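PDB 6ULY: amino acid adenylation domain-containing protein from Bacillus stratosphericus LAMA 585, which probably activates an alpha-keto acid with ATP, forming the keto acyl adenylate used by a nonribosomal depsipeptide synthetase. Local coordinates for residues 125-130 with 154-159; 201-206 with 231-236; 270-275 with 304-309; 365-370 with 405-410. All coordinates share one frame; numbering follows the deposited sequence.

Contact 1: residues 125-130 with 154-159; sequences LILTDD and EPMLTL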
# COMPACT_ATOMS: atom_id res chain seq x y z
N LEU A 125 -14.43 13.37 -18.75
CA LEU A 125 -13.76 14.22 -19.73
C LEU A 125 -12.44 14.71 -19.15
O LEU A 125 -12.39 15.19 -18.02
CB LEU A 125 -14.65 15.41 -20.10
CG LEU A 125 -13.98 16.53 -20.90
CD1 LEU A 125 -13.62 16.05 -22.30
CD2 LEU A 125 -14.88 17.76 -20.97
N ILE A 126 -11.38 14.59 -19.93
CA ILE A 126 -10.09 15.14 -19.56
C ILE A 126 -9.98 16.54 -20.15
O ILE A 126 -10.19 16.74 -21.35
CB ILE A 126 -8.94 14.24 -20.03
CG1 ILE A 126 -9.09 12.83 -19.44
CG2 ILE A 126 -7.60 14.86 -19.63
CD1 ILE A 126 -8.06 11.83 -19.95
N LEU A 127 -9.67 17.50 -19.29
CA LEU A 127 -9.53 18.90 -19.66
C LEU A 127 -8.07 19.28 -19.53
O LEU A 127 -7.44 18.98 -18.50
CB LEU A 127 -10.40 19.78 -18.76
CG LEU A 127 -11.06 21.02 -19.35
CD1 LEU A 127 -11.87 20.68 -20.58
CD2 LEU A 127 -11.93 21.66 -18.28
N THR A 128 -7.52 19.93 -20.56
CA THR A 128 -6.08 20.13 -20.63
C THR A 128 -5.78 21.39 -21.44
O THR A 128 -6.68 22.18 -21.74
CB THR A 128 -5.40 18.89 -21.24
OG1 THR A 128 -4.03 19.19 -21.54
CG2 THR A 128 -6.11 18.47 -22.52
N ASP A 129 -4.51 21.57 -21.77
CA ASP A 129 -3.99 22.68 -22.54
C ASP A 129 -3.82 22.31 -24.01
O ASP A 129 -3.76 21.14 -24.38
CB ASP A 129 -2.63 23.12 -22.00
CG ASP A 129 -2.72 23.71 -20.64
OD1 ASP A 129 -3.71 24.41 -20.37
OD2 ASP A 129 -1.80 23.48 -19.83
N ASP A 130 -3.70 23.34 -24.84
CA ASP A 130 -3.30 23.11 -26.23
C ASP A 130 -1.90 22.51 -26.29
O ASP A 130 -1.62 21.67 -27.16
CB ASP A 130 -3.37 24.41 -27.03
CG ASP A 130 -4.79 24.79 -27.41
OD1 ASP A 130 -5.56 23.90 -27.83
OD2 ASP A 130 -5.13 25.99 -27.31
N GLU A 154 -8.17 26.65 -23.90
CA GLU A 154 -8.00 27.88 -24.67
C GLU A 154 -9.06 28.06 -25.76
O GLU A 154 -9.65 29.14 -25.83
CB GLU A 154 -6.59 27.92 -25.28
CG GLU A 154 -5.47 28.09 -24.27
CD GLU A 154 -4.95 26.76 -23.73
OE1 GLU A 154 -5.67 25.74 -23.85
OE2 GLU A 154 -3.81 26.73 -23.20
N PRO A 155 -9.35 27.07 -26.59
CA PRO A 155 -10.47 27.22 -27.54
C PRO A 155 -11.77 27.68 -26.90
O PRO A 155 -12.54 28.41 -27.54
CB PRO A 155 -10.61 25.82 -28.14
CG PRO A 155 -9.27 25.19 -27.98
CD PRO A 155 -8.72 25.74 -26.70
N MET A 156 -12.04 27.27 -25.66
CA MET A 156 -13.28 27.67 -25.00
C MET A 156 -13.26 29.13 -24.60
O MET A 156 -14.33 29.75 -24.48
CB MET A 156 -13.53 26.79 -23.78
CG MET A 156 -13.59 25.30 -24.08
SD MET A 156 -13.79 24.26 -22.62
CE MET A 156 -13.66 22.63 -23.35
N LEU A 157 -12.08 29.71 -24.38
CA LEU A 157 -11.99 31.11 -23.98
C LEU A 157 -12.55 32.06 -25.02
O LEU A 157 -12.75 33.24 -24.72
CB LEU A 157 -10.54 31.49 -23.67
CG LEU A 157 -10.03 31.23 -22.25
CD1 LEU A 157 -8.59 31.69 -22.11
CD2 LEU A 157 -10.91 31.92 -21.21
N THR A 158 -12.80 31.58 -26.24
CA THR A 158 -13.33 32.41 -27.31
C THR A 158 -14.84 32.26 -27.46
O THR A 158 -15.39 32.63 -28.50
CB THR A 158 -12.63 32.08 -28.63
OG1 THR A 158 -13.17 30.87 -29.18
CG2 THR A 158 -11.13 31.91 -28.43
N LEU A 159 -15.51 31.73 -26.44
CA LEU A 159 -16.94 31.48 -26.51
C LEU A 159 -17.71 32.56 -25.77
O LEU A 159 -17.15 33.38 -25.02
CB LEU A 159 -17.27 30.10 -25.94
CG LEU A 159 -16.68 28.91 -26.69
CD1 LEU A 159 -17.09 27.61 -26.01
CD2 LEU A 159 -17.11 28.93 -28.14
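L127 and M156 make the apolar, close-packed end of a contact in a beta-alpha-beta crossover: strand 125-128 leads through helix 130-137 to its parallel neighbour 150-152, and residues 154-159 turn away just beyond that strand. The M156 chain runs extended past CG (chi2 177°), and its terminal CE meets L127 CD1 at 3.8 Å as the two side chains cross obliquely. An unbranched, pliable methionine suits this place, since its slender end slips in where V56 and L60 of helix 46-62 and A151 also pack. L127 is hemmed in further by A84 of helix 78-91 and by V153, so this end is buried.

The other end is acidic and opens to solvent at D130. There the backbone N of D130 donates to E154 OE1 over 3.3 Å, reaching it from above the carboxylate plane rather than within it. A bend at chi2 of E154 (89°) brings its CD back toward the strand end. The price is a meeting of like charges: the carboxylates of D130 and E154 come tip to tip, with D130 OD2 3.5 Å from E154 OE1, and their planes lie only 22° apart. P155 adds a blunt apolar edge, its CD lying 3.7 Å from D130 OD2. Such crowding of acids would be expected to raise their affinity for protons. D129 is better satisfied on one side, because its OD2 accepts from the backbone N atoms of S76 and S77. Its buried OD1, by contrast, has no bonding partner and lies 3.7 Å from E154 OE2.

Contact 2: residues 201-206 with 231-236; sequences KGTVAA and HLVNVY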
# COMPACT_ATOMS: atom_id res chain seq x y z
N LYS A 201 -11.08 29.86 5.93
CA LYS A 201 -11.43 30.83 6.97
C LYS A 201 -10.55 30.67 8.19
O LYS A 201 -10.12 31.66 8.80
CB LYS A 201 -12.91 30.70 7.32
CG LYS A 201 -13.83 31.05 6.17
CD LYS A 201 -15.29 30.75 6.47
CE LYS A 201 -16.17 31.19 5.31
NZ LYS A 201 -17.60 30.85 5.52
N GLY A 202 -10.27 29.43 8.59
CA GLY A 202 -9.33 29.21 9.67
C GLY A 202 -7.94 29.73 9.34
O GLY A 202 -7.28 30.36 10.17
N THR A 203 -7.48 29.47 8.11
CA THR A 203 -6.15 29.93 7.70
C THR A 203 -6.07 31.45 7.67
O THR A 203 -5.08 32.03 8.12
CB THR A 203 -5.80 29.34 6.33
OG1 THR A 203 -5.59 27.93 6.46
CG2 THR A 203 -4.54 29.99 5.76
N VAL A 204 -7.11 32.11 7.16
CA VAL A 204 -7.11 33.57 7.10
C VAL A 204 -7.05 34.16 8.50
O VAL A 204 -6.33 35.14 8.75
CB VAL A 204 -8.35 34.07 6.34
CG1 VAL A 204 -8.52 35.58 6.50
CG2 VAL A 204 -8.25 33.70 4.86
N ALA A 205 -7.80 33.58 9.45
CA ALA A 205 -7.84 34.13 10.80
C ALA A 205 -6.52 33.93 11.53
O ALA A 205 -6.06 34.83 12.25
CB ALA A 205 -8.98 33.50 11.59
N ALA A 206 -5.90 32.76 11.37
CA ALA A 206 -4.65 32.50 12.08
C ALA A 206 -3.51 33.36 11.54
O ALA A 206 -2.67 33.83 12.31
CB ALA A 206 -4.29 31.01 11.98
N HIS A 231 -4.33 29.69 -3.49
CA HIS A 231 -5.25 30.18 -4.51
C HIS A 231 -6.61 30.53 -3.91
O HIS A 231 -7.09 31.66 -4.07
CB HIS A 231 -5.39 29.16 -5.63
CG HIS A 231 -6.38 29.56 -6.69
ND1 HIS A 231 -6.29 30.76 -7.37
CD2 HIS A 231 -7.47 28.93 -7.17
CE1 HIS A 231 -7.29 30.84 -8.23
NE2 HIS A 231 -8.02 29.74 -8.12
N LEU A 232 -7.24 29.59 -3.21
CA LEU A 232 -8.58 29.85 -2.69
C LEU A 232 -8.54 30.85 -1.54
O LEU A 232 -9.43 31.69 -1.41
CB LEU A 232 -9.25 28.55 -2.26
CG LEU A 232 -9.71 27.64 -3.40
CD1 LEU A 232 -10.35 26.38 -2.84
CD2 LEU A 232 -10.66 28.35 -4.35
N VAL A 233 -7.52 30.77 -0.68
CA VAL A 233 -7.34 31.79 0.34
C VAL A 233 -7.23 33.16 -0.30
O VAL A 233 -7.77 34.15 0.21
CB VAL A 233 -6.11 31.48 1.21
CG1 VAL A 233 -5.62 32.73 1.92
CG2 VAL A 233 -6.43 30.38 2.21
N ASN A 234 -6.54 33.25 -1.44
CA ASN A 234 -6.33 34.53 -2.09
C ASN A 234 -7.63 35.07 -2.68
O ASN A 234 -7.96 36.25 -2.51
CB ASN A 234 -5.26 34.40 -3.18
CG ASN A 234 -3.89 34.12 -2.61
OD1 ASN A 234 -3.54 34.58 -1.52
ND2 ASN A 234 -3.09 33.37 -3.35
N VAL A 235 -8.39 34.22 -3.38
CA VAL A 235 -9.67 34.65 -3.93
C VAL A 235 -10.63 35.03 -2.81
O VAL A 235 -11.38 36.00 -2.92
CB VAL A 235 -10.26 33.56 -4.85
CG1 VAL A 235 -11.51 34.08 -5.56
CG2 VAL A 235 -9.23 33.10 -5.87
N TYR A 236 -10.62 34.26 -1.71
CA TYR A 236 -11.52 34.55 -0.60
C TYR A 236 -11.22 35.91 0.02
O TYR A 236 -12.14 36.67 0.35
CB TYR A 236 -11.40 33.45 0.46
CG TYR A 236 -12.29 33.68 1.66
CD1 TYR A 236 -11.82 34.33 2.80
CD2 TYR A 236 -13.62 33.24 1.66
CE1 TYR A 236 -12.64 34.55 3.90
CE2 TYR A 236 -14.44 33.45 2.76
CZ TYR A 236 -13.95 34.10 3.87
OH TYR A 236 -14.77 34.30 4.96
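Y236 swings its CG anti to the backbone N (chi1 179°), which carries the ring out from helix 224-237 toward K201. K201, for its part, sets CG beside its own backbone N (chi1 -65°) and then runs extended; the lysine chain and the tyrosine cross at about a right angle. The meeting is made by methylenes: K201 CE lies 3.4 Å from Y236 OH, with K201 CG close to that same oxygen and K201 CE also near Y236 CE2. Lysine suits the place because its long aliphatic part can pass alongside the hydroxyl end of the tyrosine while the charged NZ travels on to the carbonyl oxygens of V11, Q13 and A15, which hold it.

Beside this pair the contact is purely apolar. V204 CG2 sits 4.2 Å from Y236 CD1 and 4.1 Å from V233 CG1, the two valines sliding past each other in opposite directions. T203 turns its methyl inward, with CG2 4.0 Å from V233 CG2, while its OG1 bonds back to the carbonyl of N199 in the preceding turn. Beta-branched residues serve well here: short and stiff, they fill the gap between axes that approach to 10.1 Å and cross at -73°, a steep angle that confines the touching to a few residues.

V200 of helix 193-207 extends the packing against V233 and Y236, and V21 of helix 18-26 also lies against Y236. Helix 224-237 itself links the parallel neighbours 214-217 and 240-243 of the nine-stranded sheet, with helix 78-91 packing on L232 and V235.

Contact 3: residues 270-275 with 304-309; sequences APNFAF and AVVPKT. With QA7 (5'-O-{(S)-hydroxy[(4-methyl-2-oxopentanoyl)oxy]phosphoryl}adenosine), chain C; SO4 (sulfate ion), chain P.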
# COMPACT_ATOMS: atom_id res chain seq x y z
N ALA A 270 6.52 27.23 0.12
CA ALA A 270 7.18 26.12 -0.55
C ALA A 270 7.49 25.05 0.49
O ALA A 270 7.56 25.35 1.69
CB ALA A 270 8.47 26.58 -1.25
N PRO A 271 7.66 23.80 0.06
CA PRO A 271 8.21 22.79 0.97
C PRO A 271 9.66 23.11 1.31
O PRO A 271 10.31 23.95 0.69
CB PRO A 271 8.10 21.48 0.18
CG PRO A 271 7.07 21.75 -0.89
CD PRO A 271 7.22 23.21 -1.21
N ASN A 272 10.17 22.40 2.32
CA ASN A 272 11.49 22.73 2.85
C ASN A 272 12.58 22.62 1.78
O ASN A 272 13.60 23.31 1.87
CB ASN A 272 11.81 21.82 4.03
CG ASN A 272 13.05 22.27 4.79
OD1 ASN A 272 13.00 23.24 5.54
ND2 ASN A 272 14.15 21.56 4.59
N PHE A 273 12.38 21.77 0.77
CA PHE A 273 13.43 21.56 -0.23
C PHE A 273 13.72 22.84 -1.00
O PHE A 273 14.87 23.11 -1.36
CB PHE A 273 13.04 20.43 -1.20
CG PHE A 273 12.01 20.83 -2.23
CD1 PHE A 273 10.68 20.52 -2.05
CD2 PHE A 273 12.39 21.50 -3.39
CE1 PHE A 273 9.74 20.89 -2.99
CE2 PHE A 273 11.45 21.87 -4.33
CZ PHE A 273 10.12 21.56 -4.13
N ALA A 274 12.68 23.64 -1.27
CA ALA A 274 12.89 24.87 -2.02
C ALA A 274 13.78 25.83 -1.24
O ALA A 274 14.64 26.50 -1.82
CB ALA A 274 11.54 25.53 -2.34
N PHE A 275 13.58 25.91 0.08
CA PHE A 275 14.46 26.74 0.89
C PHE A 275 15.89 26.24 0.83
O PHE A 275 16.84 27.03 0.74
CB PHE A 275 13.97 26.77 2.34
CG PHE A 275 12.62 27.41 2.51
CD1 PHE A 275 11.46 26.70 2.23
CD2 PHE A 275 12.51 28.72 2.95
CE1 PHE A 275 10.22 27.29 2.39
CE2 PHE A 275 11.26 29.31 3.11
CZ PHE A 275 10.12 28.60 2.83
N ALA A 304 9.29 17.73 6.19
CA ALA A 304 10.02 18.08 7.40
C ALA A 304 10.66 19.45 7.25
O ALA A 304 11.39 19.72 6.29
CB ALA A 304 11.08 17.02 7.69
N VAL A 305 10.39 20.32 8.22
CA VAL A 305 10.99 21.65 8.27
C VAL A 305 12.28 21.53 9.07
O VAL A 305 12.26 21.24 10.27
CB VAL A 305 10.04 22.67 8.90
CG1 VAL A 305 10.67 24.07 8.92
CG2 VAL A 305 8.71 22.70 8.15
N VAL A 306 13.41 21.75 8.41
CA VAL A 306 14.73 21.57 9.02
C VAL A 306 15.15 22.89 9.65
O VAL A 306 15.20 23.91 8.95
CB VAL A 306 15.76 21.10 7.98
CG1 VAL A 306 17.10 20.85 8.65
CG2 VAL A 306 15.26 19.84 7.27
N PRO A 307 15.47 22.92 10.95
CA PRO A 307 15.89 24.19 11.56
C PRO A 307 17.05 24.87 10.85
O PRO A 307 16.99 26.07 10.58
CB PRO A 307 16.26 23.77 12.99
CG PRO A 307 15.44 22.55 13.25
CD PRO A 307 15.33 21.84 11.94
N LYS A 308 18.11 24.13 10.54
CA LYS A 308 19.28 24.76 9.94
C LYS A 308 19.02 25.22 8.51
O LYS A 308 19.74 26.09 8.02
CB LYS A 308 20.47 23.80 9.99
CG LYS A 308 21.10 23.71 11.37
CD LYS A 308 22.28 22.75 11.40
CE LYS A 308 23.08 22.91 12.69
NZ LYS A 308 24.20 21.93 12.79
N THR A 309 18.00 24.67 7.84
CA THR A 309 17.67 25.14 6.50
C THR A 309 17.02 26.52 6.56
O THR A 309 17.39 27.43 5.81
CB THR A 309 16.73 24.14 5.81
OG1 THR A 309 17.43 22.91 5.59
CG2 THR A 309 16.24 24.69 4.48
C01 QA7 C . 1.13 22.97 4.72
C02 QA7 C . 0.81 22.31 3.43
C03 QA7 C . -0.45 22.87 2.85
C04 QA7 C . 0.86 20.84 3.73
C05 QA7 C . -0.17 19.96 3.09
C06 QA7 C . 0.27 18.75 2.34
C10 QA7 C . 0.48 15.51 3.59
C11 QA7 C . 1.52 14.90 4.25
C12 QA7 C . 1.21 14.89 5.81
C13 QA7 C . 2.32 14.89 6.33
C14 QA7 C . 3.35 15.64 5.28
C16 QA7 C . 3.01 17.98 5.51
C18 QA7 C . 4.54 18.52 6.90
C19 QA7 C . 5.46 19.10 7.77
C21 QA7 C . 6.39 17.11 8.14
C23 QA7 C . 4.63 17.21 6.69
N15 QA7 C . 3.67 16.90 5.81
N17 QA7 C . 3.53 18.98 6.16
N20 QA7 C . 6.34 18.38 8.36
N22 QA7 C . 5.58 16.52 7.34
N24 QA7 C . 5.38 20.48 8.01
O07 QA7 C . -0.61 17.84 1.85
O09 QA7 C . 0.67 15.51 2.22
O25 QA7 C . 2.76 15.72 4.18
O26 QA7 C . 2.93 13.59 6.50
O27 QA7 C . 0.32 13.79 6.32
O28 QA7 C . 0.06 16.51 -0.02
O29 QA7 C . -1.53 15.68 1.32
O30 QA7 C . 1.37 18.59 2.19
O31 QA7 C . -1.27 20.20 3.22
P08 QA7 C . -0.31 16.37 1.34
S SO4 P . 10.22 14.43 4.54
O1 SO4 P . 8.96 14.87 5.02
O2 SO4 P . 10.32 13.04 4.78
O3 SO4 P . 10.35 14.66 3.16
O4 SO4 P . 11.27 15.07 5.23
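N272 OD1 is gripped by two N-H groups, the backbone N of V306 and the side-chain ND2 of N300. The bond from V306 N is weak at 3.3 Å, though nearly straight, with an angle of 165° at the hydrogen. CG of N272 stands anti to its backbone N (chi1 -169°), which sends the amide from the start of helix 272-279 into the turn that precedes helix 307-317. Asparagine fits because both ends of its amide are used in this buried spot: ND2 donates to Q565 OE1, and Q565 NE2 in turn donates to A304 O, so the glutamine spans the two segments. The packing around the amide is close, with N272 CB only 3.1 Å from A304 O and N272 ND2 3.4 Å from V306 CG2, the asparagine and valine crossing at about a right angle.

T309 reaches toward N272 tip to tip, but its hydroxyl pairs with T562 OG1; its methyl CG2 rests 3.7 Å from F275 CB. The F275 ring then leads away, edge-to-face with W256 and F313. V306 holds the N-cap position and P307 starts the helix, where a residue lacking an N-H costs no helical bond.

A304 faces the ligand: its N lies 3.5 Å from the adenine carbon C21 of the bound keto acyl adenylate and donates to O1 of a sulfate, probably from the crystallisation liquor, at 3.1 Å. V305 CG2 comes 4.0 Å from the adenine amino nitrogen N24. This is the adenine pocket of an adenylate-forming enzyme: the loop after parallel strand 297-301 borders the base, and N272, after strand 267-270, braces that loop from behind.

Contact 4: residues 365-370 with 405-410; sequences EQLRPA and DHIGRV. With SO4 (sulfate ion), chain K.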
# COMPACT_ATOMS: atom_id res chain seq x y z
N GLU A 365 9.91 8.21 25.54
CA GLU A 365 9.28 8.49 26.82
C GLU A 365 8.88 9.97 26.84
O GLU A 365 8.72 10.62 25.81
CB GLU A 365 10.22 8.15 27.98
CG GLU A 365 10.80 6.74 27.94
CD GLU A 365 11.81 6.49 29.05
OE1 GLU A 365 12.46 7.47 29.49
OE2 GLU A 365 11.96 5.33 29.47
N GLN A 366 8.70 10.51 28.04
CA GLN A 366 8.54 11.95 28.19
C GLN A 366 9.79 12.63 27.65
O GLN A 366 10.90 12.37 28.12
CB GLN A 366 8.31 12.31 29.66
CG GLN A 366 8.11 13.79 29.90
CD GLN A 366 7.82 14.11 31.35
OE1 GLN A 366 8.50 14.93 31.96
NE2 GLN A 366 6.81 13.45 31.91
N LEU A 367 9.61 13.49 26.65
CA LEU A 367 10.74 14.16 26.02
C LEU A 367 11.48 15.03 27.03
O LEU A 367 10.86 15.80 27.77
CB LEU A 367 10.27 15.00 24.84
CG LEU A 367 9.66 14.20 23.68
CD1 LEU A 367 8.99 15.14 22.69
CD2 LEU A 367 10.72 13.36 22.99
N ARG A 368 12.80 14.90 27.06
CA ARG A 368 13.64 15.63 28.00
C ARG A 368 14.42 16.70 27.26
O ARG A 368 15.30 16.37 26.45
CB ARG A 368 14.59 14.67 28.73
CG ARG A 368 13.88 13.79 29.75
CD ARG A 368 14.73 12.59 30.17
NE ARG A 368 14.07 11.80 31.20
CZ ARG A 368 14.50 10.62 31.64
NH1 ARG A 368 15.59 10.07 31.13
NH2 ARG A 368 13.82 9.98 32.59
N PRO A 369 14.13 17.99 27.47
CA PRO A 369 14.84 19.03 26.72
C PRO A 369 16.34 18.95 26.95
O PRO A 369 16.82 18.44 27.96
CB PRO A 369 14.26 20.33 27.27
CG PRO A 369 12.91 19.95 27.79
CD PRO A 369 13.06 18.55 28.31
N ALA A 370 17.09 19.47 25.98
CA ALA A 370 18.54 19.53 26.07
C ALA A 370 19.03 20.64 25.16
O ALA A 370 18.30 21.14 24.30
CB ALA A 370 19.18 18.19 25.68
N ASP A 405 4.40 16.47 25.28
CA ASP A 405 5.81 16.05 25.26
C ASP A 405 5.95 14.53 25.21
O ASP A 405 6.90 13.96 25.76
CB ASP A 405 6.57 16.62 26.46
CG ASP A 405 6.63 18.14 26.45
OD1 ASP A 405 6.87 18.72 25.37
OD2 ASP A 405 6.45 18.76 27.52
N HIS A 406 5.01 13.86 24.54
CA HIS A 406 5.06 12.42 24.32
C HIS A 406 4.80 12.16 22.84
O HIS A 406 3.74 12.54 22.33
CB HIS A 406 4.03 11.68 25.17
CG HIS A 406 4.46 11.44 26.59
ND1 HIS A 406 4.89 10.21 27.04
CD2 HIS A 406 4.52 12.27 27.66
CE1 HIS A 406 5.20 10.29 28.32
NE2 HIS A 406 4.99 11.53 28.72
N ILE A 407 5.75 11.53 22.16
CA ILE A 407 5.58 11.23 20.75
C ILE A 407 4.51 10.16 20.58
O ILE A 407 4.59 9.08 21.17
CB ILE A 407 6.91 10.78 20.13
CG1 ILE A 407 7.89 11.96 20.09
CG2 ILE A 407 6.67 10.23 18.72
CD1 ILE A 407 9.27 11.61 19.58
N GLY A 408 3.51 10.46 19.76
CA GLY A 408 2.46 9.51 19.47
C GLY A 408 1.83 9.76 18.11
O GLY A 408 2.40 10.47 17.28
N ARG A 409 0.66 9.18 17.87
CA ARG A 409 -0.02 9.29 16.59
C ARG A 409 -0.87 10.55 16.55
O ARG A 409 -1.73 10.76 17.41
CB ARG A 409 -0.89 8.05 16.35
CG ARG A 409 -0.09 6.80 16.09
CD ARG A 409 -0.71 5.57 16.75
NE ARG A 409 -0.01 4.35 16.37
CZ ARG A 409 1.14 3.94 16.91
NH1 ARG A 409 1.72 4.65 17.87
NH2 ARG A 409 1.70 2.82 16.49
N VAL A 410 -0.62 11.39 15.54
CA VAL A 410 -1.34 12.66 15.41
C VAL A 410 -2.72 12.39 14.83
O VAL A 410 -2.86 11.69 13.82
CB VAL A 410 -0.55 13.63 14.51
CG1 VAL A 410 -1.28 14.97 14.42
CG2 VAL A 410 0.87 13.81 15.03
S SO4 K . -2.74 2.72 13.86
O1 SO4 K . -4.17 2.61 13.59
O2 SO4 K . -2.22 1.45 14.30
O3 SO4 K . -2.49 3.71 14.88
O4 SO4 K . -2.08 3.12 12.65
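L367 and D405 join a surface loop to the turn leading into strand 408-413, the middle strand of the five-stranded antiparallel sheet. The join is a backbone bond: L367 N donates to D405 O at 2.9 Å and almost perfectly straight, 177° at the hydrogen. D405 has positive phi, a left-handed conformation that aspartate tolerates better than most residues, and its OD1 is taken up by H447 ND1.

Next to this bond, H406 lays its imidazole against Q366. Its chi1 (-81°) sets CG beside the backbone N, and chi2 (-104°) turns one face of the ring to Q366 CA, which sits 3.9 Å from the ring centroid in a CH-pi contact. Q366 CB also approaches H406 NE2 at 3.5 Å. A flat ring suits a place where it must lie against a backbone, and the glutamine amide extends on an exposed surface.

The leucine is the buried part. L367 CG packs 3.5 Å from D405 O, and L367 CD2 meets I407 CD1 at 4.1 Å, the two chains crossing at about a right angle; F445 touches both, and F358 lies against L367. Further along the strand, R409 NE donates to a sulfate, probably from the crystallisation liquor, that K112 of the second subunit and H399 also bind. A loop held by one backbone bond, a histidine face and a leucine thus packs at the start of the antiparallel sheet's middle strand, part of the AMP-binding fold of adenylate-forming enzymes.

The four contacts follow one another along the chain without touching, and they stake out different parts of the adenylation fold. Contact 3 borders the bound adenylate directly through A304. Contact 2 stands back from it, the side chain of T203 about 8 Å from the ligand, and contact 4 is more remote, with the I407 side chain about 13 Å away. Contacts 2 and 3 have centres about 23 Å apart, contacts 3 and 4 about 22 Å. Contact 1 lies on the seven-stranded sheet, its centre about 36 Å from that of contact 3; contacts 1 and 4, about 52 Å apart between centres, fall on opposite sides of the chain's centre.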